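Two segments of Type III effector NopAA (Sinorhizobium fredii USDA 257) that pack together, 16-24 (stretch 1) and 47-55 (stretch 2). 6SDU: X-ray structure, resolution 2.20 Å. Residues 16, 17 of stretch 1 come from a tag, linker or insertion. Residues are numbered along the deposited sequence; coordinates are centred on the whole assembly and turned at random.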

# COMPACT_ATOMS: atom_id res chain seq x y z
N GLY A 16 -20.95 -0.66 9.91
CA GLY A 16 -22.16 0.10 10.27
C GLY A 16 -21.98 0.83 11.60
O GLY A 16 -22.11 2.01 11.57
N MET A 17 -21.72 0.14 12.71
CA MET A 17 -21.36 0.84 13.97
C MET A 17 -19.88 0.58 14.22
O MET A 17 -19.48 -0.52 14.14
N PRO A 18 -19.06 1.59 14.54
CA PRO A 18 -17.66 1.36 14.75
C PRO A 18 -17.26 0.71 16.07
O PRO A 18 -17.82 0.99 17.02
N ILE A 19 -16.26 -0.14 16.01
CA ILE A 19 -15.64 -0.72 17.23
C ILE A 19 -14.52 0.23 17.65
O ILE A 19 -14.07 0.13 18.75
N TRP A 20 -14.10 1.10 16.75
CA TRP A 20 -13.12 2.13 17.05
C TRP A 20 -13.15 3.16 15.94
O TRP A 20 -13.49 2.84 14.79
N SER A 21 -12.88 4.41 16.30
CA SER A 21 -12.78 5.52 15.38
C SER A 21 -11.79 6.53 15.97
O SER A 21 -11.72 6.69 17.19
N SER A 22 -11.09 7.25 15.10
CA SER A 22 -10.20 8.33 15.53
C SER A 22 -10.02 9.35 14.42
O SER A 22 -9.99 9.01 13.23
N HIS A 23 -9.95 10.62 14.81
CA HIS A 23 -9.52 11.66 13.89
C HIS A 23 -8.15 12.22 14.28
O HIS A 23 -7.65 13.12 13.61
N ALA A 24 -7.54 11.68 15.32
CA ALA A 24 -6.22 12.14 15.77
C ALA A 24 -5.12 11.61 14.86
O ALA A 24 -5.15 10.44 14.46
N PRO A 47 -7.92 17.35 7.65
CA PRO A 47 -8.65 16.45 8.54
C PRO A 47 -8.72 15.05 7.96
O PRO A 47 -8.78 14.87 6.74
N GLN A 48 -8.67 14.06 8.84
CA GLN A 48 -8.74 12.67 8.41
C GLN A 48 -9.34 11.86 9.54
O GLN A 48 -8.79 11.88 10.65
N THR A 49 -10.34 11.03 9.23
CA THR A 49 -11.01 10.21 10.24
C THR A 49 -11.09 8.77 9.76
O THR A 49 -11.70 8.49 8.71
N ILE A 50 -10.51 7.88 10.53
CA ILE A 50 -10.56 6.44 10.27
C ILE A 50 -11.59 5.83 11.22
O ILE A 50 -11.72 6.26 12.37
N SER A 51 -12.39 4.90 10.71
CA SER A 51 -13.35 4.16 11.53
C SER A 51 -13.21 2.68 11.21
O SER A 51 -12.99 2.32 10.05
N VAL A 52 -13.29 1.85 12.25
CA VAL A 52 -13.17 0.40 12.11
C VAL A 52 -14.48 -0.24 12.53
O VAL A 52 -14.95 -0.04 13.66
N SER A 53 -15.07 -1.03 11.63
CA SER A 53 -16.31 -1.70 11.98
C SER A 53 -16.12 -3.12 12.50
O SER A 53 -17.00 -3.64 13.19
N GLY A 54 -14.96 -3.71 12.28
CA GLY A 54 -14.67 -5.08 12.66
C GLY A 54 -13.33 -5.45 12.05
O GLY A 54 -12.76 -4.67 11.28
N VAL A 55 -12.86 -6.66 12.37
CA VAL A 55 -11.47 -6.99 12.02
C VAL A 55 -11.24 -6.94 10.52
O VAL A 55 -10.14 -6.61 10.06

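Strands 20-22 and 48-54 pair antiparallel. As in any beta strand, side chains alternate between the faces. W20, S22, I50 and V52 share one face; S21 and S51 share the other.

W20 and V52 carry most of the apolar packing. The chi1 of W20 is t and its chi2 is 82°, and the indole presents an edge to V52. W20 CE3 meets V52 CG2 at 3.4 Å, and W20 CH2 reaches I50 CG2 at 3.5 Å. V52 has chi1 t; I50 is t for both chi angles. I19 (chi1 p, chi2 t) points sideways, yet its CG1 lies 3.9 Å from V52 CG1 and its CD1 3.8 Å from G54 CA.

Polar side chains add to the backbone ladder. S21, chi1 t, donates from OG to I50 O at 3.0 Å. S22, chi1 t, turns its OG to its own stretch and accepts from A24 N at 3.0 Å. S53 OG, chi1 t, takes a weak hydrogen bond from tag residue G16 N at 3.2 Å.

Apart from these bonds, H23 (chi1 p) places CB 3.2 Å from OG1 of T49 (chi1 m), a packing contact.

Two waters bridge the stretches through backbone atoms. Water 1 donates to O of tag residue M17 (2.7 Å) and to S53 O (2.6 Å). Water 2 donates to H23 O (2.8 Å) and accepts from Q48 N (2.9 Å).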

# COMPACT_ATOMS: atom_id res chain seq x y z
CB MET A 17 -22.12 0.36 15.20
CG MET A 17 -23.38 1.11 15.51
SD MET A 17 -23.39 2.86 15.52
CE MET A 17 -24.00 3.19 13.89
CB PRO A 18 -17.04 2.74 14.71
CG PRO A 18 -18.16 3.67 15.02
CD PRO A 18 -19.45 2.94 14.75
CB ILE A 19 -15.18 -2.17 17.01
CG1 ILE A 19 -14.13 -2.29 15.90
CG2 ILE A 19 -16.35 -3.07 16.72
CD1 ILE A 19 -13.38 -3.56 15.94
CB TRP A 20 -11.72 1.53 17.19
CG TRP A 20 -10.65 2.53 17.34
CD1 TRP A 20 -10.27 3.17 18.50
CD2 TRP A 20 -9.78 3.01 16.31
NE1 TRP A 20 -9.19 4.00 18.24
CE2 TRP A 20 -8.87 3.91 16.91
CE3 TRP A 20 -9.65 2.71 14.95
CZ2 TRP A 20 -7.88 4.55 16.18
CZ3 TRP A 20 -8.67 3.32 14.23
CH2 TRP A 20 -7.79 4.24 14.85
CB SER A 21 -14.14 6.20 15.17
OG SER A 21 -14.10 7.04 14.03
CB SER A 22 -8.82 7.80 15.96
OG SER A 22 -7.94 8.88 16.25
CB HIS A 23 -10.56 12.78 13.80
CG HIS A 23 -10.95 13.36 15.12
ND1 HIS A 23 -10.12 14.18 15.84
CD2 HIS A 23 -12.09 13.22 15.85
CE1 HIS A 23 -10.72 14.53 16.97
NE2 HIS A 23 -11.91 13.96 16.99
CB ALA A 24 -5.95 11.68 17.20
CB PRO A 47 -10.05 17.09 8.64
CG PRO A 47 -10.11 18.09 7.52
CD PRO A 47 -8.72 18.52 7.24
CB GLN A 48 -7.36 12.13 8.06
CG GLN A 48 -7.38 10.71 7.59
CD GLN A 48 -6.05 10.24 7.05
OE1 GLN A 48 -5.66 10.56 5.93
NE2 GLN A 48 -5.36 9.44 7.85
CB THR A 49 -12.41 10.77 10.55
OG1 THR A 49 -12.29 12.06 11.15
CG2 THR A 49 -13.21 9.82 11.48
CB ILE A 50 -9.16 5.83 10.45
CG1 ILE A 50 -9.09 4.38 9.95
CG2 ILE A 50 -8.69 5.98 11.89
CD1 ILE A 50 -7.66 3.85 9.93
CB SER A 51 -14.80 4.63 11.34
OG SER A 51 -15.31 4.20 10.09
CB VAL A 52 -12.01 -0.16 12.94
CG1 VAL A 52 -11.93 -1.66 12.73
CG2 VAL A 52 -10.72 0.53 12.54
CB SER A 53 -17.23 -1.73 10.75
OG SER A 53 -18.44 -2.36 11.08
CB VAL A 55 -11.06 -8.37 12.59
CG1 VAL A 55 -10.70 -8.26 14.05
CG2 VAL A 55 -12.17 -9.38 12.40
O HOH W 1 -19.45 -3.20 14.01
O HOH W 2 -8.63 14.85 11.64